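Local coordinates for uncharacterized protein MJ0236 (Methanocaldococcus jannaschii DSM 2661, PDB 2PHP) that probably phosphorylates hydroxymethylpyrimidine and its phosphate and, through this C-terminal ThiN domain, condenses the product with a thiazole phosphate into thiamine phosphate, at residues B[39-50]-B[80-91]; B[142-150]-B[158-166]. All coordinates share one frame; numbering follows the deposited sequence.

Overall arrangement
The two contacts illustrate how packing chemistry follows position in a fold. Contact 1, partly buried, its centre about 12 Å from that of the chain, seats the loop between strands 37-40 and 50-53 on helix 77-87; it is apolar, supplemented by one bridging water at its exposed end. Contact 2, deeper, its centre about 7 Å from that of the chain, is a hairpin of strands 147-150 and 159-164, joined by backbone hydrogen bonds and a buried salt bridge. Both reach the same mixed sheet, in which strand 95-100 lies between strands 37-40 and 159-164. Their centres are 14 Å apart, and they meet where Ile82 packs on Arg161 and Phe89 on Val144.

Contact 1: residues B[39-50]-B[80-91]; sequences ESLPFPKDFKDV and AKIILSASKFNP
Apolar packing of a loop on a helix defines this contact: Leu84 of helix 77-87 fits against Pro44 in the loop after strand 37-40 and Val50 at the start of strand 50-53. The two methyls of Leu84 divide the work. CD1 lies 3.5 Å from CG of Pro44, as the two side chains slide past each other in opposite directions, and 3.6 Å from CG2 of Val50. CD2 instead reaches loop backbone, 3.4 Å from CA of Asp46. A serine here, lacking both methyls, would probably leave Pro44 and Val50 without their shared apolar partner and open a gap beneath the loop at Asp46. Ile83 serves both strands, its CG2 lying 3.6 Å from OG of Ser40 and its CD1 4.1 Å from CG1 of Val50. One turn before Leu84, CB of Ala80 is met by CB of Phe47 at 3.4 Å; with CG between the backbone N and the carbonyl carbon (chi1 83°), the Phe47 ring leads away from the helix. At the exposed end, Phe43 and Pro91 lie side by side, CE1 to CB 3.5 Å, and a water joins Phe43 N to Pro91 O. Ile83 also touches Cys96 of strand 95-100, and Glu39 is held by Arg94, Asn14 and Ala167 N. With Leu84 against the loop and Ile82 and Ser85 on Thr134, helix 77-87 sits between the loop and helix 129-141.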
loop_
_atom_site.group_PDB
_atom_site.type_symbol
_atom_site.label_atom_id
_atom_site.label_comp_id
_atom_site.label_asym_id
_atom_site.label_seq_id
_atom_site.Cartn_x
_atom_site.Cartn_y
_atom_site.Cartn_z
ATOM N N GLU B 39 21.651 -2.509 -1.031
ATOM C CA GLU B 39 22.717 -2.900 -1.940
ATOM C C GLU B 39 23.385 -1.624 -2.427
ATOM O O GLU B 39 22.717 -0.615 -2.693
ATOM C CB GLU B 39 22.166 -3.689 -3.125
ATOM C CG GLU B 39 23.257 -4.349 -3.977
ATOM C CD GLU B 39 22.694 -5.146 -5.149
ATOM O OE1 GLU B 39 21.828 -6.024 -4.919
ATOM O OE2 GLU B 39 23.122 -4.905 -6.304
ATOM N N SER B 40 24.707 -1.672 -2.538
ATOM C CA SER B 40 25.466 -0.515 -2.977
ATOM C C SER B 40 26.101 -0.714 -4.337
ATOM O O SER B 40 26.170 -1.833 -4.868
ATOM C CB SER B 40 26.594 -0.224 -1.996
ATOM O OG SER B 40 27.617 -1.195 -2.148
ATOM N N LEU B 41 26.568 0.400 -4.888
ATOM C CA LEU B 41 27.288 0.387 -6.146
ATOM C C LEU B 41 28.675 -0.083 -5.704
ATOM O O LEU B 41 28.997 -0.061 -4.504
ATOM C CB LEU B 41 27.390 1.806 -6.703
ATOM C CG LEU B 41 26.155 2.459 -7.318
ATOM C CD1 LEU B 41 26.397 3.964 -7.460
ATOM C CD2 LEU B 41 25.857 1.814 -8.672
ATOM N N PRO B 42 29.516 -0.522 -6.648
ATOM C CA PRO B 42 30.851 -0.965 -6.232
ATOM C C PRO B 42 31.618 0.219 -5.623
ATOM O O PRO B 42 31.413 1.362 -6.033
ATOM C CB PRO B 42 31.473 -1.454 -7.544
ATOM C CG PRO B 42 30.263 -1.905 -8.339
ATOM C CD PRO B 42 29.278 -0.801 -8.074
ATOM N N PHE B 43 32.477 -0.052 -4.640
ATOM C CA PHE B 43 33.267 0.994 -3.987
ATOM C C PHE B 43 32.409 2.202 -3.592
ATOM O O PHE B 43 32.681 3.335 -4.000
ATOM C CB PHE B 43 34.399 1.443 -4.924
ATOM C CG PHE B 43 35.314 0.320 -5.338
ATOM C CD1 PHE B 43 36.232 -0.218 -4.435
ATOM C CD2 PHE B 43 35.196 -0.261 -6.598
ATOM C CE1 PHE B 43 37.010 -1.321 -4.778
ATOM C CE2 PHE B 43 35.974 -1.366 -6.945
ATOM C CZ PHE B 43 36.881 -1.896 -6.027
ATOM N N PRO B 44 31.366 1.978 -2.777
ATOM C CA PRO B 44 30.498 3.089 -2.363
ATOM C C PRO B 44 31.240 4.184 -1.594
ATOM O O PRO B 44 32.050 3.892 -0.713
ATOM C CB PRO B 44 29.432 2.395 -1.517
ATOM C CG PRO B 44 30.199 1.256 -0.891
ATOM C CD PRO B 44 31.009 0.733 -2.068
ATOM N N LYS B 45 30.956 5.439 -1.937
ATOM C CA LYS B 45 31.585 6.588 -1.288
ATOM C C LYS B 45 30.880 7.009 -0.001
ATOM O O LYS B 45 31.514 7.514 0.921
ATOM C CB LYS B 45 31.645 7.769 -2.262
ATOM C CG LYS B 45 33.047 8.075 -2.822
ATOM C CD LYS B 45 33.707 6.871 -3.519
ATOM C CE LYS B 45 34.408 5.919 -2.540
ATOM N NZ LYS B 45 35.548 6.561 -1.813
ATOM N N ASP B 46 29.567 6.805 0.055
ATOM C CA ASP B 46 28.770 7.146 1.233
ATOM C C ASP B 46 27.392 6.495 1.105
ATOM O O ASP B 46 27.097 5.869 0.085
ATOM C CB ASP B 46 28.627 8.669 1.379
ATOM C CG ASP B 46 28.053 9.327 0.138
ATOM O OD1 ASP B 46 27.092 8.770 -0.445
ATOM O OD2 ASP B 46 28.560 10.405 -0.252
ATOM N N PHE B 47 26.548 6.657 2.124
ATOM C CA PHE B 47 25.226 6.039 2.116
ATOM C C PHE B 47 24.383 6.394 0.899
ATOM O O PHE B 47 23.416 5.708 0.587
ATOM C CB PHE B 47 24.470 6.381 3.408
ATOM C CG PHE B 47 23.786 7.719 3.390
ATOM C CD1 PHE B 47 22.467 7.834 2.958
ATOM C CD2 PHE B 47 24.451 8.862 3.821
ATOM C CE1 PHE B 47 21.820 9.066 2.964
ATOM C CE2 PHE B 47 23.812 10.098 3.829
ATOM C CZ PHE B 47 22.498 10.201 3.399
ATOM N N LYS B 48 24.757 7.464 0.206
ATOM C CA LYS B 48 24.027 7.890 -0.984
ATOM C C LYS B 48 24.236 6.909 -2.140
ATOM O O LYS B 48 23.431 6.857 -3.063
ATOM C CB LYS B 48 24.478 9.282 -1.424
ATOM C CG LYS B 48 24.217 10.393 -0.426
ATOM C CD LYS B 48 22.736 10.616 -0.225
ATOM C CE LYS B 48 22.419 12.102 -0.029
ATOM N NZ LYS B 48 23.222 12.755 1.046
ATOM N N ASP B 49 25.320 6.141 -2.095
ATOM C CA ASP B 49 25.582 5.160 -3.134
ATOM C C ASP B 49 24.928 3.836 -2.757
ATOM O O ASP B 49 25.166 2.820 -3.398
ATOM C CB ASP B 49 27.089 4.942 -3.324
ATOM C CG ASP B 49 27.788 6.142 -3.950
ATOM O OD1 ASP B 49 27.102 7.023 -4.512
ATOM O OD2 ASP B 49 29.038 6.192 -3.893
ATOM N N VAL B 50 24.099 3.854 -1.713
ATOM C CA VAL B 50 23.416 2.642 -1.250
ATOM C C VAL B 50 21.903 2.768 -1.383
ATOM O O VAL B 50 21.325 3.758 -0.936
ATOM C CB VAL B 50 23.740 2.353 0.235
ATOM C CG1 VAL B 50 23.108 1.028 0.660
ATOM C CG2 VAL B 50 25.248 2.329 0.445
ATOM N N ALA B 80 23.634 1.089 5.418
ATOM C CA ALA B 80 24.708 1.585 4.571
ATOM C C ALA B 80 26.031 1.544 5.349
ATOM O O ALA B 80 27.070 1.179 4.797
ATOM C CB ALA B 80 24.406 3.010 4.121
ATOM N N LYS B 81 25.990 1.920 6.626
ATOM C CA LYS B 81 27.191 1.909 7.467
ATOM C C LYS B 81 27.784 0.503 7.509
ATOM O O LYS B 81 29.000 0.336 7.522
ATOM C CB LYS B 81 26.863 2.357 8.896
ATOM C CG LYS B 81 26.483 3.832 9.056
ATOM C CD LYS B 81 26.227 4.148 10.527
ATOM C CE LYS B 81 25.535 5.490 10.736
ATOM N NZ LYS B 81 26.389 6.638 10.324
ATOM N N ILE B 82 26.922 -0.510 7.530
ATOM C CA ILE B 82 27.400 -1.885 7.567
ATOM C C ILE B 82 28.085 -2.267 6.251
ATOM O O ILE B 82 29.199 -2.791 6.256
ATOM C CB ILE B 82 26.250 -2.879 7.842
ATOM C CG1 ILE B 82 25.672 -2.636 9.238
ATOM C CG2 ILE B 82 26.768 -4.306 7.709
ATOM C CD1 ILE B 82 24.349 -3.381 9.512
ATOM N N ILE B 83 27.424 -1.998 5.129
ATOM C CA ILE B 83 27.987 -2.321 3.820
ATOM C C ILE B 83 29.299 -1.586 3.535
ATOM O O ILE B 83 30.278 -2.201 3.119
ATOM C CB ILE B 83 26.974 -2.028 2.693
ATOM C CG1 ILE B 83 25.743 -2.925 2.881
ATOM C CG2 ILE B 83 27.624 -2.272 1.328
ATOM C CD1 ILE B 83 24.557 -2.567 2.018
ATOM N N LEU B 84 29.327 -0.276 3.756
ATOM C CA LEU B 84 30.550 0.480 3.521
ATOM C C LEU B 84 31.683 0.002 4.415
ATOM O O LEU B 84 32.845 0.021 4.007
ATOM C CB LEU B 84 30.313 1.977 3.723
ATOM C CG LEU B 84 29.790 2.693 2.473
ATOM C CD1 LEU B 84 28.440 2.108 2.069
ATOM C CD2 LEU B 84 29.676 4.185 2.744
ATOM N N SER B 85 31.355 -0.428 5.633
ATOM C CA SER B 85 32.380 -0.928 6.547
ATOM C C SER B 85 32.920 -2.271 6.055
ATOM O O SER B 85 34.130 -2.479 5.980
ATOM C CB SER B 85 31.816 -1.098 7.962
ATOM O OG SER B 85 31.560 0.153 8.578
ATOM N N ALA B 86 32.019 -3.187 5.719
ATOM C CA ALA B 86 32.429 -4.502 5.249
ATOM C C ALA B 86 33.187 -4.436 3.928
ATOM O O ALA B 86 34.091 -5.243 3.688
ATOM C CB ALA B 86 31.211 -5.410 5.103
ATOM N N SER B 87 32.826 -3.482 3.071
ATOM C CA SER B 87 33.486 -3.360 1.773
ATOM C C SER B 87 34.980 -3.069 1.909
ATOM O O SER B 87 35.752 -3.348 0.993
ATOM C CB SER B 87 32.810 -2.280 0.910
ATOM O OG SER B 87 33.010 -0.978 1.429
ATOM N N LYS B 88 35.383 -2.513 3.051
ATOM C CA LYS B 88 36.791 -2.205 3.312
ATOM C C LYS B 88 37.603 -3.495 3.445
ATOM O O LYS B 88 38.828 -3.495 3.279
ATOM C CB LYS B 88 36.932 -1.382 4.597
ATOM C CG LYS B 88 36.290 0.006 4.541
ATOM C CD LYS B 88 36.917 0.859 3.450
ATOM C CE LYS B 88 36.328 2.273 3.402
ATOM N NZ LYS B 88 37.014 3.131 2.373
ATOM N N PHE B 89 36.915 -4.593 3.753
ATOM C CA PHE B 89 37.555 -5.895 3.897
ATOM C C PHE B 89 37.423 -6.704 2.616
ATOM O O PHE B 89 38.333 -7.444 2.246
ATOM C CB PHE B 89 36.933 -6.658 5.064
ATOM C CG PHE B 89 37.264 -6.075 6.399
ATOM C CD1 PHE B 89 38.287 -6.616 7.171
ATOM C CD2 PHE B 89 36.585 -4.954 6.867
ATOM C CE1 PHE B 89 38.632 -6.045 8.395
ATOM C CE2 PHE B 89 36.920 -4.375 8.081
ATOM C CZ PHE B 89 37.949 -4.922 8.852
ATOM N N ASN B 90 36.290 -6.556 1.937
ATOM C CA ASN B 90 36.044 -7.261 0.685
ATOM C C ASN B 90 35.130 -6.382 -0.172
ATOM O O ASN B 90 33.914 -6.369 0.015
ATOM C CB ASN B 90 35.377 -8.615 0.957
ATOM C CG ASN B 90 35.093 -9.394 -0.318
ATOM O OD1 ASN B 90 35.344 -8.907 -1.416
ATOM N ND2 ASN B 90 34.562 -10.607 -0.175
ATOM N N PRO B 91 35.705 -5.649 -1.140
ATOM C CA PRO B 91 34.915 -4.772 -2.006
ATOM C C PRO B 91 33.839 -5.495 -2.812
ATOM O O PRO B 91 33.001 -4.850 -3.435
ATOM C CB PRO B 91 35.974 -4.117 -2.890
ATOM C CG PRO B 91 36.987 -5.202 -3.033
ATOM C CD PRO B 91 37.098 -5.732 -1.616
HETATM O O HOH W 1 32.369 -2.197 -2.715
#

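Contact 2: residues B[142-150]-B[158-166]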
loop_
_atom_site.group_PDB
_atom_site.type_symbol
_atom_site.label_atom_id
_atom_site.label_comp_id
_atom_site.label_asym_id
_atom_site.label_seq_id
_atom_site.Cartn_x
_atom_site.Cartn_y
_atom_site.Cartn_z
ATOM N N GLY B 142 38.687 -12.278 10.052
ATOM C CA GLY B 142 39.757 -12.256 9.071
ATOM C C GLY B 142 39.188 -12.018 7.682
ATOM O O GLY B 142 39.772 -12.430 6.674
ATOM N N GLY B 143 38.039 -11.347 7.640
ATOM C CA GLY B 143 37.375 -11.051 6.383
ATOM C C GLY B 143 35.901 -10.762 6.618
ATOM O O GLY B 143 35.492 -10.508 7.752
ATOM N N VAL B 144 35.104 -10.804 5.554
ATOM C CA VAL B 144 33.667 -10.555 5.655
ATOM C C VAL B 144 32.939 -11.892 5.698
ATOM O O VAL B 144 33.018 -12.681 4.762
ATOM C CB VAL B 144 33.158 -9.740 4.443
ATOM C CG1 VAL B 144 31.656 -9.529 4.550
ATOM C CG2 VAL B 144 33.889 -8.407 4.376
ATOM N N PRO B 145 32.233 -12.173 6.802
ATOM C CA PRO B 145 31.508 -13.440 6.916
ATOM C C PRO B 145 30.137 -13.359 6.256
ATOM O O PRO B 145 29.787 -12.335 5.669
ATOM C CB PRO B 145 31.403 -13.632 8.424
ATOM C CG PRO B 145 31.198 -12.217 8.906
ATOM C CD PRO B 145 32.209 -11.432 8.077
ATOM N N ASP B 146 29.375 -14.444 6.351
ATOM C CA ASP B 146 28.030 -14.482 5.793
ATOM C C ASP B 146 27.094 -13.806 6.785
ATOM O O ASP B 146 26.081 -13.220 6.409
ATOM C CB ASP B 146 27.557 -15.922 5.620
ATOM C CG ASP B 146 28.374 -16.689 4.609
ATOM O OD1 ASP B 146 28.314 -16.341 3.413
ATOM O OD2 ASP B 146 29.071 -17.638 5.018
ATOM N N ILE B 147 27.454 -13.893 8.061
ATOM C CA ILE B 147 26.624 -13.352 9.122
ATOM C C ILE B 147 27.387 -12.598 10.198
ATOM O O ILE B 147 28.456 -13.024 10.644
ATOM C CB ILE B 147 25.840 -14.495 9.811
ATOM C CG1 ILE B 147 24.952 -15.208 8.789
ATOM C CG2 ILE B 147 25.040 -13.956 10.971
ATOM C CD1 ILE B 147 24.251 -16.441 9.328
ATOM N N ILE B 148 26.816 -11.469 10.601
ATOM C CA ILE B 148 27.358 -10.651 11.662
ATOM C C ILE B 148 26.155 -10.432 12.573
ATOM O O ILE B 148 25.149 -9.845 12.168
ATOM C CB ILE B 148 27.874 -9.288 11.152
ATOM C CG1 ILE B 148 29.112 -9.492 10.273
ATOM C CG2 ILE B 148 28.238 -8.399 12.330
ATOM C CD1 ILE B 148 29.742 -8.210 9.808
ATOM N N TYR B 149 26.242 -10.937 13.794
ATOM C CA TYR B 149 25.140 -10.792 14.727
ATOM C C TYR B 149 25.667 -10.189 16.009
ATOM O O TYR B 149 26.870 -10.064 16.190
ATOM C CB TYR B 149 24.515 -12.164 15.008
ATOM C CG TYR B 149 25.297 -13.041 15.973
ATOM C CD1 TYR B 149 25.166 -12.882 17.356
ATOM C CD2 TYR B 149 26.159 -14.036 15.507
ATOM C CE1 TYR B 149 25.869 -13.693 18.248
ATOM C CE2 TYR B 149 26.867 -14.852 16.393
ATOM C CZ TYR B 149 26.717 -14.676 17.761
ATOM O OH TYR B 149 27.413 -15.480 18.637
ATOM N N ASP B 150 24.755 -9.787 16.881
ATOM C CA ASP B 150 25.125 -9.248 18.177
ATOM C C ASP B 150 23.955 -9.567 19.099
ATOM O O ASP B 150 22.804 -9.637 18.653
ATOM C CB ASP B 150 25.421 -7.740 18.106
ATOM C CG ASP B 150 24.165 -6.884 18.090
ATOM O OD1 ASP B 150 23.452 -6.878 17.066
ATOM O OD2 ASP B 150 23.902 -6.217 19.112
ATOM N N PRO B 158 18.552 -7.696 19.944
ATOM C CA PRO B 158 19.609 -8.430 19.239
ATOM C C PRO B 158 19.316 -8.505 17.734
ATOM O O PRO B 158 18.165 -8.342 17.320
ATOM C CB PRO B 158 19.598 -9.802 19.924
ATOM C CG PRO B 158 18.194 -9.927 20.438
ATOM C CD PRO B 158 17.928 -8.542 20.972
HETATM N N MSE B 159 20.342 -8.756 16.923
HETATM C CA MSE B 159 20.148 -8.797 15.474
HETATM C C MSE B 159 21.081 -9.726 14.708
HETATM O O MSE B 159 22.221 -9.940 15.107
HETATM C CB MSE B 159 20.337 -7.391 14.892
HETATM C CG MSE B 159 19.706 -7.187 13.519
HETATM SE SE MSE B 159 17.770 -7.101 13.716
HETATM C CE MSE B 159 17.730 -5.613 14.961
ATOM N N ILE B 160 20.583 -10.269 13.600
ATOM C CA ILE B 160 21.393 -11.107 12.722
ATOM C C ILE B 160 21.450 -10.342 11.404
ATOM O O ILE B 160 20.418 -9.978 10.842
ATOM C CB ILE B 160 20.764 -12.485 12.435
ATOM C CG1 ILE B 160 20.862 -13.386 13.668
ATOM C CG2 ILE B 160 21.488 -13.139 11.252
ATOM C CD1 ILE B 160 20.115 -14.693 13.520
ATOM N N ARG B 161 22.652 -10.079 10.921
ATOM C CA ARG B 161 22.812 -9.362 9.667
ATOM C C ARG B 161 23.430 -10.302 8.626
ATOM O O ARG B 161 24.506 -10.858 8.840
ATOM C CB ARG B 161 23.680 -8.119 9.903
ATOM C CG ARG B 161 23.143 -7.246 11.038
ATOM C CD ARG B 161 24.098 -6.139 11.451
ATOM N NE ARG B 161 23.553 -5.356 12.564
ATOM C CZ ARG B 161 23.575 -5.738 13.841
ATOM N NH1 ARG B 161 24.130 -6.897 14.193
ATOM N NH2 ARG B 161 23.011 -4.973 14.764
ATOM N N VAL B 162 22.717 -10.499 7.518
ATOM C CA VAL B 162 23.161 -11.363 6.432
ATOM C C VAL B 162 23.785 -10.502 5.323
ATOM O O VAL B 162 23.157 -9.566 4.829
ATOM C CB VAL B 162 21.965 -12.187 5.867
ATOM C CG1 VAL B 162 22.415 -13.060 4.710
ATOM C CG2 VAL B 162 21.357 -13.054 6.980
ATOM N N LEU B 163 25.024 -10.814 4.949
ATOM C CA LEU B 163 25.739 -10.057 3.921
ATOM C C LEU B 163 25.980 -10.905 2.674
ATOM O O LEU B 163 25.896 -12.132 2.721
ATOM C CB LEU B 163 27.089 -9.559 4.464
ATOM C CG LEU B 163 27.103 -8.660 5.711
ATOM C CD1 LEU B 163 26.796 -9.483 6.948
ATOM C CD2 LEU B 163 28.471 -8.009 5.872
ATOM N N GLY B 164 26.289 -10.248 1.559
ATOM C CA GLY B 164 26.530 -10.969 0.321
ATOM C C GLY B 164 26.973 -10.045 -0.795
ATOM O O GLY B 164 27.084 -8.834 -0.591
ATOM N N ARG B 165 27.220 -10.613 -1.973
ATOM C CA ARG B 165 27.673 -9.831 -3.122
ATOM C C ARG B 165 26.602 -8.882 -3.645
ATOM O O ARG B 165 26.910 -7.765 -4.067
ATOM C CB ARG B 165 28.161 -10.767 -4.234
ATOM C CG ARG B 165 29.367 -11.602 -3.815
ATOM C CD ARG B 165 30.316 -11.872 -4.967
ATOM N NE ARG B 165 31.017 -13.142 -4.806
ATOM C CZ ARG B 165 30.432 -14.280 -4.435
ATOM N NH1 ARG B 165 29.122 -14.315 -4.190
ATOM N NH2 ARG B 165 31.157 -15.383 -4.287
ATOM N N ASP B 166 25.351 -9.332 -3.630
ATOM C CA ASP B 166 24.227 -8.503 -4.053
ATOM C C ASP B 166 22.971 -8.925 -3.301
ATOM O O ASP B 166 22.955 -9.963 -2.629
ATOM C CB ASP B 166 23.996 -8.573 -5.570
ATOM C CG ASP B 166 23.784 -9.983 -6.072
ATOM O OD1 ASP B 166 22.948 -10.721 -5.497
ATOM O OD2 ASP B 166 24.451 -10.346 -7.062
#
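Asp150 and Arg161 mark the tight end of an antiparallel beta hairpin, strands 147-150 and 159-164. The guanidinium comes end-on, NH1 and NH2 both gripping OD1 at 3.0 Å from the same face of the carboxylate, whose plane is turned 39° from that of the guanidinium. An arm extended from CG to NE carries Arg161 there past the O of Ile148, and CB of Met159, modelled as selenomethionine, lies 3.5 Å above one guanidinium face, offset toward its rim. The other oxygen, OD2, binds Arg120, so two arginines gather round one carboxylate. The backbones that carry the salt bridge are paired: Ile148 with Arg161 and Asp150 with Met159 are hydrogen-bonded pairs, including Arg161 N to Ile148 O at 2.8 Å. Leu163, buried, adds to this packed part, its CD1 4.1 Å from CG1 of Ile148. On the face opposite Arg161, CG2 of Ile147 meets CG2 of Ile160 at 3.7 Å. Packing is looser towards Gly142, where the chains diverge after a last bond from Leu163 N to Asp146 O. There Val144, partly exposed, crosses Leu163 at about a right angle, CG1 to CD2 3.8 Å. The hairpin lies inside the sheet, between strand 115-117, bonded to Ile147 and Tyr149, and strand 95-100, bonded to Ile160; helix 129-141 covers the face of Ile148 and Arg161, helix 167-185 that of Ile147 and Val162.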